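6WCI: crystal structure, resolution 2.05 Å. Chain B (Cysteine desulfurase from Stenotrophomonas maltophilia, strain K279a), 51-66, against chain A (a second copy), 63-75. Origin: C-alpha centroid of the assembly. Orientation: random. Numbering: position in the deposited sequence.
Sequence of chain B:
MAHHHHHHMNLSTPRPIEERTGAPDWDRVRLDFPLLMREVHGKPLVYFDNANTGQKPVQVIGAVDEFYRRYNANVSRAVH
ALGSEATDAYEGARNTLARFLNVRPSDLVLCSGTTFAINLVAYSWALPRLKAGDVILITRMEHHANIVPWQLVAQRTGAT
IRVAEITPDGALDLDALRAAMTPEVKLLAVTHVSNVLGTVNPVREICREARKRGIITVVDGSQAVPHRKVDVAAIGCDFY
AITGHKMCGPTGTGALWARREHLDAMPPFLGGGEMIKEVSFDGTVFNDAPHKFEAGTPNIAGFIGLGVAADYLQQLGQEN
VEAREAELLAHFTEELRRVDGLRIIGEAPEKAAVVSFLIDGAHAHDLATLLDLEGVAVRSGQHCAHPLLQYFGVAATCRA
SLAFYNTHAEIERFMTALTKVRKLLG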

# COMPACT_ATOMS: atom_id res chain seq x y z
N ALA B 51 -14.28 0.80 14.95
CA ALA B 51 -14.73 0.72 13.57
C ALA B 51 -13.96 1.67 12.67
O ALA B 51 -13.91 1.45 11.45
CB ALA B 51 -16.23 1.00 13.49
N ASN B 52 -13.34 2.71 13.23
CA ASN B 52 -12.47 3.58 12.45
C ASN B 52 -11.14 2.89 12.16
O ASN B 52 -10.68 2.84 11.01
CB ASN B 52 -12.24 4.90 13.19
CG ASN B 52 -12.09 6.07 12.25
OD1 ASN B 52 -11.87 5.90 11.05
ND2 ASN B 52 -12.20 7.28 12.80
N THR B 53 -10.50 2.36 13.20
CA THR B 53 -9.35 1.48 13.11
C THR B 53 -9.22 0.74 14.44
O THR B 53 -9.58 1.28 15.50
CB THR B 53 -8.05 2.23 12.80
OG1 THR B 53 -7.05 1.29 12.40
CG2 THR B 53 -7.53 2.97 14.03
N GLY B 54 -8.70 -0.48 14.38
CA GLY B 54 -8.51 -1.27 15.58
C GLY B 54 -7.12 -1.11 16.19
O GLY B 54 -6.18 -0.65 15.55
N GLN B 55 -7.00 -1.48 17.46
CA GLN B 55 -5.72 -1.40 18.13
C GLN B 55 -4.99 -2.73 17.98
O GLN B 55 -5.57 -3.75 17.61
CB GLN B 55 -5.91 -1.05 19.61
CG GLN B 55 -6.60 0.28 19.85
CD GLN B 55 -5.90 1.43 19.16
OE1 GLN B 55 -4.69 1.41 18.96
NE2 GLN B 55 -6.67 2.44 18.76
N LYS B 56 -3.68 -2.71 18.29
CA LYS B 56 -2.88 -3.85 17.88
C LYS B 56 -2.38 -4.62 19.10
O LYS B 56 -2.03 -4.01 20.11
CB LYS B 56 -1.67 -3.43 17.04
CG LYS B 56 -1.93 -2.28 16.06
CD LYS B 56 -3.05 -2.56 15.09
CE LYS B 56 -3.25 -1.35 14.19
NZ LYS B 56 -4.44 -1.45 13.31
N PRO B 57 -2.36 -5.95 19.03
CA PRO B 57 -1.71 -6.73 20.09
C PRO B 57 -0.20 -6.66 19.96
O PRO B 57 0.36 -6.40 18.89
CB PRO B 57 -2.22 -8.15 19.86
CG PRO B 57 -2.56 -8.19 18.40
CD PRO B 57 -3.02 -6.80 18.02
N VAL B 58 0.48 -6.90 21.08
CA VAL B 58 1.92 -6.76 21.12
C VAL B 58 2.61 -7.77 20.21
O VAL B 58 3.73 -7.54 19.75
CB VAL B 58 2.41 -6.87 22.57
CG1 VAL B 58 2.46 -8.33 23.02
CG2 VAL B 58 3.74 -6.18 22.71
N GLN B 59 1.96 -8.91 19.93
CA GLN B 59 2.51 -9.88 18.99
C GLN B 59 2.63 -9.29 17.58
O GLN B 59 3.59 -9.58 16.85
CB GLN B 59 1.63 -11.13 18.97
CG GLN B 59 1.60 -11.92 20.27
CD GLN B 59 0.62 -11.37 21.31
OE1 GLN B 59 0.05 -10.29 21.15
NE2 GLN B 59 0.42 -12.12 22.39
N VAL B 60 1.66 -8.46 17.19
CA VAL B 60 1.68 -7.83 15.87
C VAL B 60 2.72 -6.71 15.84
O VAL B 60 3.52 -6.61 14.90
CB VAL B 60 0.29 -7.29 15.51
CG1 VAL B 60 0.37 -6.38 14.30
CG2 VAL B 60 -0.67 -8.45 15.27
N ILE B 61 2.69 -5.85 16.85
CA ILE B 61 3.60 -4.71 16.90
C ILE B 61 5.05 -5.19 16.89
O ILE B 61 5.89 -4.67 16.14
CB ILE B 61 3.30 -3.86 18.15
CG1 ILE B 61 1.96 -3.15 17.98
CG2 ILE B 61 4.43 -2.86 18.45
CD1 ILE B 61 1.45 -2.45 19.22
N GLY B 62 5.35 -6.20 17.70
CA GLY B 62 6.69 -6.75 17.73
C GLY B 62 7.06 -7.52 16.48
O GLY B 62 8.24 -7.66 16.15
N ALA B 63 6.06 -8.06 15.77
CA ALA B 63 6.36 -8.72 14.50
C ALA B 63 6.89 -7.72 13.48
O ALA B 63 7.87 -7.99 12.77
CB ALA B 63 5.11 -9.42 13.96
N VAL B 64 6.24 -6.56 13.38
CA VAL B 64 6.69 -5.52 12.47
C VAL B 64 8.06 -5.00 12.89
O VAL B 64 8.96 -4.81 12.07
CB VAL B 64 5.63 -4.41 12.39
CG1 VAL B 64 6.17 -3.18 11.66
CG2 VAL B 64 4.35 -4.93 11.73
N ASP B 65 8.24 -4.78 14.20
CA ASP B 65 9.51 -4.26 14.70
C ASP B 65 10.64 -5.26 14.48
O ASP B 65 11.76 -4.87 14.11
CB ASP B 65 9.36 -3.93 16.18
CG ASP B 65 10.57 -3.25 16.75
OD1 ASP B 65 10.68 -2.01 16.62
OD2 ASP B 65 11.41 -3.95 17.34
N GLU B 66 10.35 -6.54 14.69
CA GLU B 66 11.37 -7.57 14.51
C GLU B 66 11.79 -7.69 13.05
O GLU B 66 12.96 -7.96 12.75
CB GLU B 66 10.84 -8.91 15.02
CG GLU B 66 11.87 -10.04 15.00
CD GLU B 66 11.24 -11.42 15.00
OE1 GLU B 66 10.22 -11.62 14.31
OE2 GLU B 66 11.78 -12.31 15.69
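Chain A (63-75) AVDEFYRRYNANV

Chain A crosses the surface of chain B as a helix followed by an extended tail. Its helix, which begins before A63(A), runs almost exactly antiparallel to helix 58-66 of chain B: the angle between their N-to-C directions is 173°, and the axes approach to 10.0 Å. The pairing keeps this opposed sense throughout, from D65(A) beside D65(B), through Y68(A) beside I61(B), to N72(A) beside Q55(B) and N74(A) beside T53(B).

V64(A), in the t rotamer, points toward chain B and meets its own counterpart, CG1 of V64(A) lying 4.2 Å from CG1 of V64(B). A short, branched apolar side chain suits this buried spot between two helices. One residue on, D65(A) brings two like charges together, its OD1 4.0 Å from OD1 of D65(B). The carboxylate of D65(A) is balanced within its own helix by R69(A), one turn later, in a salt bridge with NE of R69(A) 3.1 Å from OD2 of D65(A); that of D65(B) is hydrogen-bonded elsewhere in the structure.

Y68(A) points toward chain B and combines a broad apolar surface with a polar end. Its CB packs 3.6 Å from CG1 of I61(B), while its CD1 lies 3.7 Å from CG of K56(B), whose aliphatic portion provides the contact. A water donates to O of Y68(A) at 2.9 Å and to OE1 of Q55(B) at 2.7 Å, and accepts from N of K56(B) at 2.6 Å. R69(A) starts sideways, but its long chain carries the guanidinium nearer, placing NH2 3.6 Å from CG2 of I61(B) and 3.8 Å from CG2 of V58(B).

A wider pi-type turn spans 67-71, and beyond it the backbone opens into an extended path. There N72(A) serves as the polar anchor, since an amide can donate and accept at once. Its ND2 donates to OE1 of Q55(B) at 3.0 Å and weakly to O of G54(B) at 2.8 Å; in return, NE2 of Q55(B) donates to O of N72(A) at 3.0 Å. OD1 of N72(A) accepts from a second water at 2.8 Å, which also bonds NZ of K56(B) at 2.5 Å and OG1 of T53(B) at 2.6 Å.

A73(A) turns its methyl away, leaving its CA 3.6 Å from CG2 of T53(B). N74(A) again points toward chain B, and its ND2 makes weak hydrogen bonds to OD1 of N52(B) at 3.3 Å and O of N52(B) at 3.4 Å. V75(A) points away and makes no contact.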

# COMPACT_ATOMS: atom_id res chain seq x y z
N ALA A 63 9.67 5.14 15.34
CA ALA A 63 8.52 5.98 15.03
C ALA A 63 7.29 5.15 14.72
O ALA A 63 6.18 5.47 15.17
CB ALA A 63 8.83 6.90 13.84
N VAL A 64 7.48 4.07 13.96
CA VAL A 64 6.39 3.14 13.64
C VAL A 64 5.92 2.43 14.90
O VAL A 64 4.71 2.32 15.17
CB VAL A 64 6.86 2.14 12.57
CG1 VAL A 64 5.92 0.95 12.48
CG2 VAL A 64 7.00 2.82 11.23
N ASP A 65 6.88 1.93 15.69
CA ASP A 65 6.56 1.27 16.95
C ASP A 65 5.79 2.19 17.88
O ASP A 65 4.81 1.77 18.52
CB ASP A 65 7.87 0.80 17.61
CG ASP A 65 7.65 -0.01 18.87
OD1 ASP A 65 7.37 -1.22 18.77
OD2 ASP A 65 7.79 0.57 19.97
N GLU A 66 6.21 3.45 17.98
CA GLU A 66 5.53 4.36 18.90
C GLU A 66 4.12 4.68 18.44
O GLU A 66 3.23 4.88 19.27
CB GLU A 66 6.32 5.65 19.07
CG GLU A 66 5.58 6.69 19.91
CD GLU A 66 6.39 7.93 20.17
OE1 GLU A 66 7.52 8.01 19.65
OE2 GLU A 66 5.88 8.82 20.88
N PHE A 67 3.90 4.75 17.12
CA PHE A 67 2.55 4.97 16.62
C PHE A 67 1.62 3.86 17.08
O PHE A 67 0.56 4.12 17.65
CB PHE A 67 2.57 5.07 15.09
CG PHE A 67 1.21 5.15 14.47
CD1 PHE A 67 0.46 6.31 14.54
CD2 PHE A 67 0.68 4.06 13.79
CE1 PHE A 67 -0.80 6.38 13.96
CE2 PHE A 67 -0.58 4.12 13.20
CZ PHE A 67 -1.32 5.29 13.29
N TYR A 68 2.02 2.60 16.89
CA TYR A 68 1.17 1.49 17.29
C TYR A 68 1.00 1.43 18.81
O TYR A 68 -0.07 1.02 19.29
CB TYR A 68 1.73 0.18 16.74
CG TYR A 68 1.54 0.01 15.23
CD1 TYR A 68 0.31 0.23 14.64
CD2 TYR A 68 2.61 -0.37 14.42
CE1 TYR A 68 0.14 0.06 13.27
CE2 TYR A 68 2.45 -0.53 13.05
CZ TYR A 68 1.21 -0.32 12.48
OH TYR A 68 1.05 -0.49 11.13
N ARG A 69 2.00 1.84 19.58
CA ARG A 69 1.90 1.74 21.03
C ARG A 69 1.27 2.96 21.69
O ARG A 69 0.85 2.85 22.85
CB ARG A 69 3.28 1.50 21.66
CG ARG A 69 3.79 0.09 21.52
CD ARG A 69 5.22 -0.05 22.00
NE ARG A 69 5.79 -1.29 21.50
CZ ARG A 69 5.68 -2.47 22.10
NH1 ARG A 69 5.03 -2.58 23.26
NH2 ARG A 69 6.23 -3.54 21.55
N ARG A 70 1.21 4.11 21.03
CA ARG A 70 0.78 5.29 21.77
C ARG A 70 -0.32 6.12 21.10
O ARG A 70 -1.14 6.70 21.80
CB ARG A 70 1.99 6.19 22.07
CG ARG A 70 1.73 7.25 23.16
CD ARG A 70 2.96 8.16 23.46
NE ARG A 70 3.49 8.80 22.25
CZ ARG A 70 2.84 9.71 21.53
NH1 ARG A 70 1.61 10.11 21.89
NH2 ARG A 70 3.40 10.24 20.46
N TYR A 71 -0.37 6.20 19.76
CA TYR A 71 -1.44 7.03 19.20
C TYR A 71 -2.05 6.45 17.91
O TYR A 71 -2.48 7.21 17.04
CB TYR A 71 -0.96 8.49 19.01
CG TYR A 71 0.21 8.70 18.07
CD1 TYR A 71 1.51 8.37 18.45
CD2 TYR A 71 0.03 9.26 16.80
CE1 TYR A 71 2.59 8.57 17.59
CE2 TYR A 71 1.10 9.46 15.94
CZ TYR A 71 2.38 9.11 16.34
OH TYR A 71 3.45 9.32 15.48
N ASN A 72 -2.15 5.13 17.82
CA ASN A 72 -2.81 4.51 16.67
C ASN A 72 -4.28 4.93 16.58
O ASN A 72 -5.09 4.59 17.45
CB ASN A 72 -2.70 2.99 16.74
CG ASN A 72 -3.49 2.29 15.63
OD1 ASN A 72 -3.09 2.31 14.48
ND2 ASN A 72 -4.63 1.70 15.99
N ALA A 73 -4.62 5.64 15.51
CA ALA A 73 -5.99 6.05 15.20
C ALA A 73 -6.02 6.46 13.74
O ALA A 73 -4.98 6.70 13.12
CB ALA A 73 -6.45 7.20 16.10
N ASN A 74 -7.23 6.57 13.19
CA ASN A 74 -7.31 6.97 11.80
C ASN A 74 -7.14 8.48 11.69
O ASN A 74 -7.10 9.20 12.69
CB ASN A 74 -8.62 6.51 11.15
CG ASN A 74 -8.47 6.25 9.63
OD1 ASN A 74 -7.65 6.87 8.96
ND2 ASN A 74 -9.27 5.33 9.11
N VAL A 75 -7.00 8.97 10.46
CA VAL A 75 -6.63 10.35 10.23
C VAL A 75 -7.76 11.11 9.54
O VAL A 75 -8.74 10.50 9.12
CB VAL A 75 -5.32 10.45 9.41
CG1 VAL A 75 -4.16 9.75 10.13
CG2 VAL A 75 -5.52 9.86 8.03
O HOH W 1 -2.62 -0.40 18.99
O HOH W 2 -4.53 0.89 12.54